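Long-range contact in putative methyltransferase (Porphyromonas gingivalis, PDB 3LL7), which is a putative methyltransferase that probably transfers a methyl group to a substrate not yet identified: residues 216-228 with 242-256. Residues are numbered along the deposited sequence; the frame is centred on the assembly and turned at random.
Sequences WDTLQSLLHVQEL and VRMSLNEATIPPEKV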
loop_
_atom_site.group_PDB
_atom_site.type_symbol
_atom_site.label_atom_id
_atom_site.label_comp_id
_atom_site.label_asym_id
_atom_site.label_seq_id
_atom_site.Cartn_x
_atom_site.Cartn_y
_atom_site.Cartn_z
ATOM N N TRP A 216 11.533 -3.996 -11.803
ATOM C CA TRP A 216 12.110 -4.459 -13.046
ATOM C C TRP A 216 12.010 -5.984 -13.115
ATOM O O TRP A 216 11.618 -6.529 -14.145
ATOM C CB TRP A 216 13.545 -3.930 -13.236
ATOM C CG TRP A 216 14.091 -4.141 -14.623
ATOM C CD1 TRP A 216 15.247 -4.792 -14.953
ATOM C CD2 TRP A 216 13.502 -3.720 -15.864
ATOM N NE1 TRP A 216 15.418 -4.800 -16.318
ATOM C CE2 TRP A 216 14.360 -4.151 -16.901
ATOM C CE3 TRP A 216 12.334 -3.023 -16.202
ATOM C CZ2 TRP A 216 14.088 -3.907 -18.253
ATOM C CZ3 TRP A 216 12.065 -2.783 -17.550
ATOM C CH2 TRP A 216 12.939 -3.223 -18.554
ATOM N N ASP A 217 12.282 -6.663 -12.000
ATOM C CA ASP A 217 12.102 -8.119 -11.927
ATOM C C ASP A 217 10.677 -8.501 -12.315
ATOM O O ASP A 217 10.472 -9.418 -13.114
ATOM C CB ASP A 217 12.409 -8.654 -10.523
ATOM C CG ASP A 217 12.321 -10.192 -10.435
ATOM O OD1 ASP A 217 13.204 -10.866 -11.007
ATOM O OD2 ASP A 217 11.387 -10.725 -9.787
ATOM N N THR A 218 9.696 -7.794 -11.751
ATOM C CA THR A 218 8.306 -8.020 -12.096
ATOM C C THR A 218 8.056 -7.855 -13.593
ATOM O O THR A 218 7.438 -8.724 -14.210
ATOM C CB THR A 218 7.351 -7.082 -11.322
ATOM O OG1 THR A 218 7.521 -7.275 -9.913
ATOM C CG2 THR A 218 5.878 -7.347 -11.699
ATOM N N LEU A 219 8.510 -6.733 -14.156
ATOM C CA LEU A 219 8.249 -6.409 -15.562
ATOM C C LEU A 219 8.970 -7.356 -16.523
ATOM O O LEU A 219 8.489 -7.596 -17.632
ATOM C CB LEU A 219 8.577 -4.938 -15.876
ATOM C CG LEU A 219 7.644 -3.871 -15.269
ATOM C CD1 LEU A 219 8.143 -2.461 -15.575
ATOM C CD2 LEU A 219 6.190 -4.029 -15.740
ATOM N N GLN A 220 10.117 -7.885 -16.099
ATOM C CA GLN A 220 10.850 -8.875 -16.895
ATOM C C GLN A 220 10.228 -10.270 -16.811
ATOM O O GLN A 220 10.381 -11.065 -17.730
ATOM C CB GLN A 220 12.325 -8.943 -16.481
ATOM C CG GLN A 220 13.150 -7.728 -16.871
ATOM C CD GLN A 220 14.642 -7.951 -16.672
ATOM O OE1 GLN A 220 15.105 -8.188 -15.555
ATOM N NE2 GLN A 220 15.403 -7.875 -17.759
ATOM N N SER A 221 9.522 -10.561 -15.719
ATOM C CA SER A 221 9.052 -11.938 -15.447
ATOM C C SER A 221 7.619 -12.248 -15.841
ATOM O O SER A 221 7.269 -13.405 -16.058
ATOM C CB SER A 221 9.224 -12.298 -13.975
ATOM O OG SER A 221 10.532 -12.017 -13.532
ATOM N N LEU A 222 6.778 -11.228 -15.884
ATOM C CA LEU A 222 5.368 -11.441 -16.147
ATOM C C LEU A 222 5.070 -11.118 -17.598
ATOM O O LEU A 222 5.562 -10.121 -18.132
ATOM C CB LEU A 222 4.513 -10.582 -15.207
ATOM C CG LEU A 222 4.527 -10.968 -13.725
ATOM C CD1 LEU A 222 3.644 -10.036 -12.910
ATOM C CD2 LEU A 222 4.094 -12.429 -13.515
ATOM N N LEU A 223 4.276 -11.966 -18.238
ATOM C CA LEU A 223 3.866 -11.713 -19.611
ATOM C C LEU A 223 2.546 -10.942 -19.617
ATOM O O LEU A 223 1.737 -11.065 -18.678
ATOM C CB LEU A 223 3.734 -13.030 -20.404
ATOM C CG LEU A 223 5.041 -13.716 -20.830
ATOM C CD1 LEU A 223 4.782 -15.063 -21.552
ATOM C CD2 LEU A 223 5.907 -12.800 -21.694
ATOM N N HIS A 224 2.358 -10.149 -20.677
ATOM C CA HIS A 224 1.087 -9.484 -20.990
ATOM C C HIS A 224 0.689 -8.384 -20.028
ATOM O O HIS A 224 -0.483 -8.002 -19.980
ATOM C CB HIS A 224 -0.062 -10.499 -21.142
ATOM C CG HIS A 224 0.173 -11.478 -22.247
ATOM N ND1 HIS A 224 0.143 -11.114 -23.575
ATOM C CD2 HIS A 224 0.480 -12.797 -22.222
ATOM C CE1 HIS A 224 0.405 -12.174 -24.324
ATOM N NE2 HIS A 224 0.609 -13.207 -23.527
ATOM N N VAL A 225 1.678 -7.850 -19.311
ATOM C CA VAL A 225 1.464 -6.732 -18.381
ATOM C C VAL A 225 1.091 -5.479 -19.168
ATOM O O VAL A 225 1.745 -5.144 -20.151
ATOM C CB VAL A 225 2.719 -6.475 -17.524
ATOM C CG1 VAL A 225 2.563 -5.187 -16.697
ATOM C CG2 VAL A 225 2.964 -7.644 -16.590
ATOM N N GLN A 226 0.033 -4.800 -18.728
ATOM C CA GLN A 226 -0.450 -3.589 -19.384
ATOM C C GLN A 226 -0.141 -2.308 -18.617
ATOM O O GLN A 226 -0.044 -1.246 -19.211
ATOM C CB GLN A 226 -1.956 -3.674 -19.598
ATOM C CG GLN A 226 -2.353 -4.792 -20.584
ATOM C CD GLN A 226 -1.767 -4.594 -21.967
ATOM O OE1 GLN A 226 -1.830 -3.500 -22.542
ATOM N NE2 GLN A 226 -1.187 -5.660 -22.516
ATOM N N GLU A 227 -0.033 -2.423 -17.298
ATOM C CA GLU A 227 0.265 -1.279 -16.418
ATOM C C GLU A 227 0.730 -1.789 -15.062
ATOM O O GLU A 227 0.311 -2.863 -14.630
ATOM C CB GLU A 227 -0.948 -0.335 -16.264
ATOM C CG GLU A 227 -2.263 -1.008 -15.807
ATOM C CD GLU A 227 -3.452 -0.040 -15.777
ATOM O OE1 GLU A 227 -3.274 1.161 -15.525
ATOM O OE2 GLU A 227 -4.587 -0.484 -16.027
ATOM N N LEU A 228 1.571 -1.010 -14.372
ATOM C CA LEU A 228 2.007 -1.347 -13.020
ATOM C C LEU A 228 1.826 -0.083 -12.164
ATOM O O LEU A 228 2.258 0.999 -12.548
ATOM C CB LEU A 228 3.478 -1.829 -13.050
ATOM C CG LEU A 228 4.085 -2.358 -11.745
ATOM C CD1 LEU A 228 5.248 -3.295 -11.985
ATOM C CD2 LEU A 228 4.542 -1.157 -10.823
ATOM N N VAL A 242 -0.435 -4.913 -10.560
ATOM C CA VAL A 242 -0.103 -5.156 -11.955
ATOM C C VAL A 242 -1.352 -5.654 -12.659
ATOM O O VAL A 242 -2.069 -6.487 -12.111
ATOM C CB VAL A 242 0.986 -6.221 -12.052
ATOM C CG1 VAL A 242 1.345 -6.440 -13.479
ATOM C CG2 VAL A 242 2.234 -5.795 -11.274
ATOM N N ARG A 243 -1.649 -5.111 -13.839
ATOM C CA ARG A 243 -2.750 -5.646 -14.633
ATOM C C ARG A 243 -2.210 -6.317 -15.876
ATOM O O ARG A 243 -1.364 -5.736 -16.572
ATOM C CB ARG A 243 -3.741 -4.552 -15.006
ATOM C CG ARG A 243 -4.979 -5.088 -15.782
ATOM C CD ARG A 243 -5.991 -3.982 -16.004
ATOM N NE ARG A 243 -5.496 -2.959 -16.925
ATOM C CZ ARG A 243 -5.522 -3.079 -18.256
ATOM N NH1 ARG A 243 -5.070 -2.090 -19.029
ATOM N NH2 ARG A 243 -6.007 -4.183 -18.833
HETATM N N MSE A 244 -2.682 -7.548 -16.130
HETATM C CA MSE A 244 -2.313 -8.335 -17.317
HETATM C C MSE A 244 -3.539 -8.619 -18.158
HETATM O O MSE A 244 -4.635 -8.781 -17.629
HETATM C CB MSE A 244 -1.696 -9.683 -16.940
HETATM C CG MSE A 244 -0.261 -9.583 -16.524
HETATM SE SE MSE A 244 0.229 -11.037 -15.365
HETATM C CE MSE A 244 -0.848 -10.405 -13.882
ATOM N N SER A 245 -3.357 -8.685 -19.472
ATOM C CA SER A 245 -4.473 -8.912 -20.353
ATOM C C SER A 245 -3.961 -9.411 -21.698
ATOM O O SER A 245 -3.045 -8.807 -22.271
ATOM C CB SER A 245 -5.279 -7.617 -20.517
ATOM O OG SER A 245 -6.419 -7.815 -21.341
ATOM N N LEU A 246 -4.511 -10.541 -22.151
ATOM C CA LEU A 246 -4.284 -11.078 -23.524
ATOM C C LEU A 246 -5.094 -10.281 -24.541
ATOM O O LEU A 246 -4.917 -10.409 -25.764
ATOM C CB LEU A 246 -4.738 -12.534 -23.605
ATOM C CG LEU A 246 -3.905 -13.727 -23.122
ATOM C CD1 LEU A 246 -4.670 -15.025 -23.415
ATOM C CD2 LEU A 246 -2.542 -13.789 -23.773
ATOM N N ASN A 247 -5.981 -9.462 -23.998
ATOM C CA ASN A 247 -6.980 -8.683 -24.700
ATOM C C ASN A 247 -6.369 -7.550 -25.492
ATOM O O ASN A 247 -6.972 -7.046 -26.421
ATOM C CB ASN A 247 -7.936 -8.090 -23.654
ATOM C CG ASN A 247 -9.387 -8.093 -24.097
ATOM O OD1 ASN A 247 -9.721 -7.587 -25.175
ATOM N ND2 ASN A 247 -10.266 -8.649 -23.255
ATOM N N GLU A 248 -5.171 -7.142 -25.098
ATOM C CA GLU A 248 -4.508 -5.961 -25.635
ATOM C C GLU A 248 -3.119 -6.405 -26.118
ATOM O O GLU A 248 -2.616 -7.443 -25.687
ATOM C CB GLU A 248 -4.434 -4.884 -24.531
ATOM C CG GLU A 248 -5.819 -4.526 -23.896
ATOM C CD GLU A 248 -5.743 -3.942 -22.472
ATOM O OE1 GLU A 248 -4.733 -3.295 -22.122
ATOM O OE2 GLU A 248 -6.709 -4.118 -21.692
ATOM N N ALA A 249 -2.509 -5.651 -27.027
ATOM C CA ALA A 249 -1.178 -5.999 -27.528
ATOM C C ALA A 249 -0.135 -6.094 -26.417
ATOM O O ALA A 249 -0.188 -5.332 -25.438
ATOM C CB ALA A 249 -0.722 -4.991 -28.591
ATOM N N THR A 250 0.802 -7.032 -26.568
ATOM C CA THR A 250 1.971 -7.117 -25.684
ATOM C C THR A 250 2.777 -5.809 -25.737
ATOM O O THR A 250 2.985 -5.244 -26.807
ATOM C CB THR A 250 2.875 -8.331 -26.054
ATOM O OG1 THR A 250 2.178 -9.550 -25.758
ATOM C CG2 THR A 250 4.183 -8.322 -25.261
ATOM N N ILE A 251 3.206 -5.335 -24.573
ATOM C CA ILE A 251 4.032 -4.124 -24.461
ATOM C C ILE A 251 5.377 -4.579 -23.942
ATOM O O ILE A 251 5.426 -5.263 -22.913
ATOM C CB ILE A 251 3.454 -3.135 -23.415
ATOM C CG1 ILE A 251 2.026 -2.729 -23.780
ATOM C CG2 ILE A 251 4.336 -1.869 -23.298
ATOM C CD1 ILE A 251 1.294 -2.005 -22.683
ATOM N N PRO A 252 6.475 -4.198 -24.621
ATOM C CA PRO A 252 7.757 -4.599 -24.053
ATOM C C PRO A 252 7.929 -3.953 -22.666
ATOM O O PRO A 252 7.309 -2.916 -22.387
ATOM C CB PRO A 252 8.788 -4.124 -25.094
ATOM C CG PRO A 252 8.111 -3.025 -25.848
ATOM C CD PRO A 252 6.620 -3.343 -25.814
ATOM N N PRO A 253 8.709 -4.597 -21.780
ATOM C CA PRO A 253 8.786 -4.222 -20.376
ATOM C C PRO A 253 9.178 -2.753 -20.159
ATOM O O PRO A 253 8.608 -2.071 -19.300
ATOM C CB PRO A 253 9.842 -5.182 -19.838
ATOM C CG PRO A 253 9.610 -6.440 -20.672
ATOM C CD PRO A 253 9.475 -5.834 -22.050
ATOM N N GLU A 254 10.100 -2.259 -20.979
ATOM C CA GLU A 254 10.578 -0.884 -20.838
ATOM C C GLU A 254 9.520 0.145 -21.220
ATOM O O GLU A 254 9.655 1.306 -20.885
ATOM C CB GLU A 254 11.842 -0.660 -21.675
ATOM C CG GLU A 254 11.593 -0.596 -23.181
ATOM C CD GLU A 254 11.680 -1.949 -23.930
ATOM O OE1 GLU A 254 11.652 -3.043 -23.300
ATOM O OE2 GLU A 254 11.775 -1.900 -25.183
ATOM N N LYS A 255 8.479 -0.299 -21.917
ATOM C CA LYS A 255 7.376 0.562 -22.339
ATOM C C LYS A 255 6.108 0.408 -21.501
ATOM O O LYS A 255 5.133 1.125 -21.726
ATOM C CB LYS A 255 7.026 0.295 -23.801
ATOM C CG LYS A 255 8.076 0.787 -24.756
ATOM C CD LYS A 255 7.616 0.572 -26.191
ATOM C CE LYS A 255 8.728 0.850 -27.178
ATOM N NZ LYS A 255 8.958 2.307 -27.336
ATOM N N VAL A 256 6.108 -0.509 -20.543
ATOM C CA VAL A 256 4.936 -0.627 -19.663
ATOM C C VAL A 256 4.732 0.656 -18.842
ATOM O O VAL A 256 5.661 1.103 -18.162
ATOM C CB VAL A 256 5.039 -1.846 -18.741
ATOM C CG1 VAL A 256 3.918 -1.829 -17.670
ATOM C CG2 VAL A 256 4.935 -3.145 -19.601
HETATM O O HOH W 1 -0.541 -8.631 -23.891
HETATM O O HOH W 2 2.547 -6.853 -22.201
HETATM O O HOH W 3 -1.370 -2.616 -25.168
#
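Glu-227 and Arg-243 face each other as a hydrogen-bonded pair in the antiparallel hairpin of strands 225-233 and 236-244, whose place in the sheet is consistent with a class I methyltransferase fold. A beta bulge shifts the register by one residue between Val-225 and Glu-227. Arg-243 NE donates to Glu-227 OE2 at 2.8 Å, nearly straight at 171°, on the oxygen's anti lone pair and in the guanidinium plane. The arginine bends at chi3 (68°), and Arg-243 NH2 donates to Glu-248 OE2 at 2.9 Å, so the three residues form a salt-bridge network. Two carboxylates at its edge hold the guanidinium, while Gln-226 CB lies over one face, 3.5 Å from Arg-243 NH1. Gln-226 bends at chi2 (-61°), and its NE2 donates to Ala-249 O at 3.1 Å, from above the carbonyl plane. Water 3 donates to Gln-226 OE1 and Ala-249 O.

On the other face, Val-225 and Val-242 cross at about a right angle. Val-225 CG1 and Leu-219 CD2 both pack on Val-256 CG1 at 3.7 Å, joining helix 215-221 to this core. At the hairpin's open end, Leu-246 CD2 sits over the His-224 ring, 3.4 Å from its centroid, in a CH-pi contact.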